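Xenavidin (Xenopus tropicalis, PDB 2UZ2) binds biotin in a pocket of its beta-barrel, probably with the high affinity known from other members of the avidin family. Local coordinates at residues Cys6-Gln11 / Glu59-Gly64; Thr66-Trp69 / Ser74-Val77. All blocks are in the same frame, centred on the assembly; numbering follows the deposited sequence.

Interaction 1. Residues Cys6-Gln11 / Glu59-Gly64; sequences CNLQGQ and EKPTFG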
loop_
_atom_site.group_PDB
_atom_site.type_symbol
_atom_site.label_atom_id
_atom_site.label_comp_id
_atom_site.label_asym_id
_atom_site.label_seq_id
_atom_site.Cartn_x
_atom_site.Cartn_y
_atom_site.Cartn_z
ATOM N N CYS B 6 -16.528 -3.829 -20.217
ATOM C CA CYS B 6 -16.231 -2.375 -20.118
ATOM C C CYS B 6 -15.731 -1.518 -21.280
ATOM O O CYS B 6 -16.135 -0.356 -21.403
ATOM C CB CYS B 6 -15.362 -2.108 -18.904
ATOM S SG CYS B 6 -16.440 -2.098 -17.500
ATOM N N ASN B 7 -14.861 -2.085 -22.103
ATOM C CA ASN B 7 -14.065 -1.329 -23.049
ATOM C C ASN B 7 -13.156 -0.364 -22.334
ATOM O O ASN B 7 -13.519 0.788 -21.976
ATOM C CB ASN B 7 -14.871 -0.634 -24.142
ATOM C CG ASN B 7 -15.862 -1.540 -24.769
ATOM O OD1 ASN B 7 -16.996 -1.136 -25.011
ATOM N ND2 ASN B 7 -15.449 -2.768 -25.065
ATOM N N LEU B 8 -11.977 -0.867 -22.042
ATOM C CA LEU B 8 -10.988 -0.003 -21.445
ATOM C C LEU B 8 -10.379 0.921 -22.505
ATOM O O LEU B 8 -9.719 1.884 -22.151
ATOM C CB LEU B 8 -9.904 -0.824 -20.764
ATOM C CG LEU B 8 -10.386 -1.662 -19.560
ATOM C CD1 LEU B 8 -9.144 -2.108 -18.858
ATOM C CD2 LEU B 8 -11.305 -0.932 -18.615
ATOM N N GLN B 9 -10.587 0.628 -23.792
ATOM C CA GLN B 9 -10.092 1.534 -24.852
ATOM C C GLN B 9 -10.580 2.967 -24.677
ATOM O O GLN B 9 -11.724 3.215 -24.226
ATOM C CB GLN B 9 -10.552 1.090 -26.252
ATOM C CG GLN B 9 -10.001 -0.216 -26.672
ATOM C CD GLN B 9 -10.964 -1.377 -26.400
ATOM O OE1 GLN B 9 -11.734 -1.351 -25.440
ATOM N NE2 GLN B 9 -10.913 -2.389 -27.232
ATOM N N GLY B 10 -9.733 3.907 -25.092
ATOM C CA GLY B 10 -10.135 5.306 -25.163
ATOM C C GLY B 10 -9.525 6.138 -24.067
ATOM O O GLY B 10 -8.533 5.755 -23.497
ATOM N N GLN B 11 -10.147 7.282 -23.808
ATOM C CA GLN B 11 -9.560 8.272 -22.917
ATOM C C GLN B 11 -10.283 8.302 -21.596
ATOM O O GLN B 11 -11.518 8.197 -21.540
ATOM C CB GLN B 11 -9.615 9.637 -23.572
ATOM C CG GLN B 11 -8.880 9.652 -24.882
ATOM C CD GLN B 11 -8.368 11.016 -25.268
ATOM O OE1 GLN B 11 -8.210 11.277 -26.464
ATOM N NE2 GLN B 11 -8.098 11.883 -24.290
ATOM N N GLU B 59 -17.175 -9.388 -17.446
ATOM C CA GLU B 59 -17.955 -8.325 -16.872
ATOM C C GLU B 59 -17.135 -7.747 -15.726
ATOM O O GLU B 59 -16.420 -8.466 -15.018
ATOM C CB GLU B 59 -19.266 -8.825 -16.296
ATOM C CG GLU B 59 -20.200 -7.662 -15.948
ATOM C CD GLU B 59 -21.593 -8.080 -15.521
ATOM O OE1 GLU B 59 -21.914 -9.292 -15.564
ATOM O OE2 GLU B 59 -22.380 -7.179 -15.147
ATOM N N LYS B 60 -17.241 -6.440 -15.570
ATOM C CA LYS B 60 -16.570 -5.700 -14.505
ATOM C C LYS B 60 -15.082 -6.078 -14.431
ATOM O O LYS B 60 -14.599 -6.593 -13.421
ATOM C CB LYS B 60 -17.287 -5.896 -13.170
ATOM C CG LYS B 60 -18.743 -5.470 -13.214
ATOM C CD LYS B 60 -19.444 -5.869 -11.925
ATOM C CE LYS B 60 -20.927 -5.638 -12.029
ATOM N NZ LYS B 60 -21.658 -6.814 -11.489
ATOM N N PRO B 61 -14.353 -5.813 -15.513
ATOM C CA PRO B 61 -13.011 -6.354 -15.638
ATOM C C PRO B 61 -12.020 -5.746 -14.628
ATOM O O PRO B 61 -11.985 -4.533 -14.436
ATOM C CB PRO B 61 -12.608 -5.943 -17.063
ATOM C CG PRO B 61 -13.371 -4.670 -17.333
ATOM C CD PRO B 61 -14.718 -4.973 -16.672
ATOM N N THR B 62 -11.180 -6.596 -14.047
ATOM C CA THR B 62 -9.965 -6.149 -13.346
ATOM C C THR B 62 -8.865 -5.904 -14.368
ATOM O O THR B 62 -8.963 -6.390 -15.515
ATOM C CB THR B 62 -9.479 -7.209 -12.364
ATOM O OG1 THR B 62 -9.339 -8.460 -13.080
ATOM C CG2 THR B 62 -10.478 -7.364 -11.250
ATOM N N PHE B 63 -7.835 -5.151 -13.996
ATOM C CA PHE B 63 -6.758 -4.849 -14.964
ATOM C C PHE B 63 -5.549 -4.358 -14.191
ATOM O O PHE B 63 -5.658 -4.037 -12.993
ATOM C CB PHE B 63 -7.208 -3.737 -15.926
ATOM C CG PHE B 63 -7.679 -2.487 -15.200
ATOM C CD1 PHE B 63 -6.776 -1.516 -14.796
ATOM C CD2 PHE B 63 -9.034 -2.318 -14.939
ATOM C CE1 PHE B 63 -7.214 -0.353 -14.095
ATOM C CE2 PHE B 63 -9.484 -1.175 -14.267
ATOM C CZ PHE B 63 -8.586 -0.212 -13.832
ATOM N N GLY B 64 -4.406 -4.338 -14.854
ATOM C CA GLY B 64 -3.234 -3.694 -14.253
ATOM C C GLY B 64 -2.371 -3.159 -15.362
ATOM O O GLY B 64 -2.413 -3.679 -16.481
#
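Cys-6 lies alongside the ring of Pro-61 and meets it with two atoms rather than one. Its SG comes to 3.5 Å from Pro-61 CD, while its CB is 3.6 Å from Pro-61 CG, so the outer CG-CD bond of the pyrrolidine runs beside the CB-SG bond of the cysteine. The sulfur is fixed by its disulfide to Cys-82, and Pro-61 shares a backbone hydrogen bond with that same residue, so cysteine and proline are both fastened to strand 75-84.

Two residues on, Leu-8 takes up the packing. Its CG stands beside the backbone N (chi1 -65°), and the chain then extends with CD1 anti to CA (chi2 -167°), which carries that methyl to Phe-63. CD1 is 3.9 Å from Phe-63 CB and also 3.9 Å from Phe-63 CD2, sitting at the root of the ring. The other methyl, CD2, has a looser neighbour in Pro-61 CG at 4.5 Å.

Leu-8 and Phe-63 also touch Leu-92 of strand 90-99 and Gln-55 of strand 49-55, and Leu-8 reaches Ile-22 of strand 19-25. Contacts with such well-separated strands of the closed eight-stranded avidin barrel are consistent with packing inside one end of it, with the Phe-63 side chain about 12 Å from the bound biotin.

Phe-63 itself holds CG between the backbone N and the carbonyl carbon (chi1 54°), a torsion that sets the CD2 side of its ring beside Leu-8 CD1, which approaches obliquely. Its neighbour Thr-62 points the other way, where OG1 hydrogen-bonds Asp-73 O of the second subunit.

Interaction 2. Residues Thr66-Trp69 / Ser74-Val77; sequences TVHW and SITV. With BTN (biotin), chain D.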
loop_
_atom_site.group_PDB
_atom_site.type_symbol
_atom_site.label_atom_id
_atom_site.label_comp_id
_atom_site.label_asym_id
_atom_site.label_seq_id
_atom_site.Cartn_x
_atom_site.Cartn_y
_atom_site.Cartn_z
ATOM N N THR B 66 1.608 -0.805 -16.252
ATOM C CA THR B 66 2.829 -0.094 -15.791
ATOM C C THR B 66 3.033 1.098 -16.714
ATOM O O THR B 66 2.896 0.932 -17.947
ATOM C CB THR B 66 4.056 -1.014 -15.959
ATOM O OG1 THR B 66 3.852 -2.272 -15.271
ATOM C CG2 THR B 66 5.362 -0.326 -15.495
ATOM N N VAL B 67 3.413 2.251 -16.141
ATOM C CA VAL B 67 3.782 3.411 -16.939
ATOM C C VAL B 67 5.278 3.591 -16.833
ATOM O O VAL B 67 5.828 3.607 -15.746
ATOM C CB VAL B 67 3.051 4.692 -16.497
ATOM C CG1 VAL B 67 3.583 5.904 -17.260
ATOM C CG2 VAL B 67 1.551 4.553 -16.785
ATOM N N HIS B 68 5.934 3.700 -17.981
ATOM C CA HIS B 68 7.391 3.897 -18.074
ATOM C C HIS B 68 7.651 5.389 -18.297
ATOM O O HIS B 68 7.749 5.846 -19.420
ATOM C CB HIS B 68 7.869 3.036 -19.247
ATOM C CG HIS B 68 9.346 3.059 -19.510
ATOM N ND1 HIS B 68 10.284 3.503 -18.609
ATOM C CD2 HIS B 68 10.038 2.625 -20.591
ATOM C CE1 HIS B 68 11.492 3.403 -19.149
ATOM N NE2 HIS B 68 11.367 2.832 -20.337
ATOM N N TRP B 69 7.743 6.151 -17.204
ATOM C CA TRP B 69 7.787 7.619 -17.325
ATOM C C TRP B 69 8.946 8.005 -18.225
ATOM O O TRP B 69 10.087 7.587 -17.986
ATOM C CB TRP B 69 7.959 8.281 -15.946
ATOM C CG TRP B 69 6.834 7.930 -15.028
ATOM C CD1 TRP B 69 6.906 7.123 -13.929
ATOM C CD2 TRP B 69 5.463 8.345 -15.143
ATOM N NE1 TRP B 69 5.659 7.010 -13.337
ATOM C CE2 TRP B 69 4.754 7.746 -14.074
ATOM C CE3 TRP B 69 4.766 9.164 -16.055
ATOM C CZ2 TRP B 69 3.366 7.941 -13.868
ATOM C CZ3 TRP B 69 3.377 9.345 -15.867
ATOM C CH2 TRP B 69 2.699 8.749 -14.778
ATOM N N SER B 74 11.605 7.068 -12.468
ATOM C CA SER B 74 10.524 6.399 -11.724
ATOM C C SER B 74 9.692 5.453 -12.576
ATOM O O SER B 74 9.756 5.480 -13.810
ATOM C CB SER B 74 9.566 7.453 -11.159
ATOM O OG SER B 74 10.268 8.342 -10.302
ATOM N N ILE B 75 8.915 4.597 -11.917
ATOM C CA ILE B 75 7.947 3.710 -12.575
ATOM C C ILE B 75 6.702 3.757 -11.705
ATOM O O ILE B 75 6.805 3.941 -10.487
ATOM C CB ILE B 75 8.451 2.243 -12.602
ATOM C CG1 ILE B 75 9.663 2.045 -13.549
ATOM C CG2 ILE B 75 7.280 1.298 -12.920
ATOM C CD1 ILE B 75 9.338 2.120 -15.054
ATOM N N THR B 76 5.527 3.690 -12.319
ATOM C CA THR B 76 4.294 3.544 -11.526
ATOM C C THR B 76 3.482 2.395 -12.089
ATOM O O THR B 76 3.423 2.225 -13.317
ATOM C CB THR B 76 3.442 4.814 -11.545
ATOM O OG1 THR B 76 4.248 5.920 -11.110
ATOM C CG2 THR B 76 2.201 4.673 -10.627
ATOM N N VAL B 77 2.887 1.625 -11.183
ATOM C CA VAL B 77 1.955 0.544 -11.572
ATOM C C VAL B 77 0.598 0.848 -10.970
ATOM O O VAL B 77 0.513 1.381 -9.868
ATOM C CB VAL B 77 2.447 -0.876 -11.160
ATOM C CG1 VAL B 77 3.739 -1.276 -11.970
ATOM C CG2 VAL B 77 2.716 -0.997 -9.626
HETATM C C11 BTN D . 8.020 11.287 -11.437
HETATM O O11 BTN D . 9.094 10.766 -11.057
HETATM O O12 BTN D . 7.803 12.479 -11.109
HETATM C C10 BTN D . 7.013 10.515 -12.270
HETATM C C9 BTN D . 5.623 11.140 -12.232
HETATM C C8 BTN D . 4.771 10.527 -11.106
HETATM C C7 BTN D . 3.278 10.696 -11.330
HETATM C C2 BTN D . 2.437 10.051 -10.219
HETATM S S1 BTN D . 2.486 8.385 -10.317
HETATM C C6 BTN D . 0.912 8.212 -9.401
HETATM C C5 BTN D . 0.081 9.480 -9.485
HETATM N N1 BTN D . -1.076 9.421 -10.383
HETATM C C3 BTN D . -0.956 10.335 -11.358
HETATM O O3 BTN D . -1.982 10.793 -12.206
HETATM N N2 BTN D . 0.287 10.806 -11.394
HETATM C C4 BTN D . 0.977 10.527 -10.143
#
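Val-67 and Thr-76 form an antiparallel hydrogen-bonded pair near the turn of the beta hairpin made by strands 62-68 and 75-84 of the avidin barrel: Val-67 N makes a nearly straight bond to Thr-76 O, and the return bond from Thr-76 N to Val-67 O is weak. Beyond this pair, Trp-69 turns its indole edge to residues 74-76, beside the biotin pocket.

Followed outward, Trp-69 has CB near Ser-74 O and CG beside the backbone N (chi1 -60°), 3.8 Å from biotin C10. CD1 comes next, 3.3 Å from Ser-74 O at the ring edge. NE1 then donates to Thr-76 OG1 at 2.9 Å, with an N-H...O angle of 152° and the oxygen only 2° out of the indole plane; this bond, with the packing on both faces, helps hold the rotation of the ring. CE2 neighbours both Thr-76 OG1 and biotin C9. Farther along, CZ2 lies 3.7 Å from biotin S1, and CH2 at the tip is 4.0 Å from biotin C7.

The two faces have different neighbours. Val-67 CG1 sits 3.5 Å above one, displaced toward the rim, whereas biotin C9, in the valeryl tail, lies over the centre of the other. Trp-69 thus serves as a wall of the pocket, held by Val-67 on one face and by Ser-74 and Thr-76 at the edge.

On the sheet face bearing Thr-66, His-68, Ile-75 and Val-77, the second subunit packs; there His-68 ND1 is hydrogen-bonded to Lys-56 NZ of that subunit. On the ligand side, Thr-76 OG1 approaches biotin S1 to 3.1 Å while accepting the indole N-H, and the Ser-74 hydroxyl donates from OG to biotin carboxylate atom O11 at 2.8 Å.

Overall arrangement
From the N terminus, the chain passes through 6-11, where strand 10-14 begins, and runs through strands 19-25, 30-36 and 49-55 before 59-64 returns to close interaction 1 across 47 residues. Interaction 2 opens soon afterwards and spans just four residues, within the loop of the hairpin. The two loops are in series; neither nests within nor crosses the other. Strand 62-68 serves both, its start meeting the N-terminal segment and its end pairing with strand 75-84. Their centres are 19 Å apart on opposite sides of the chain's centre. Interaction 1 joins the N-terminal segment to the barrel; interaction 2 lies at the biotin site. Both also touch the second subunit.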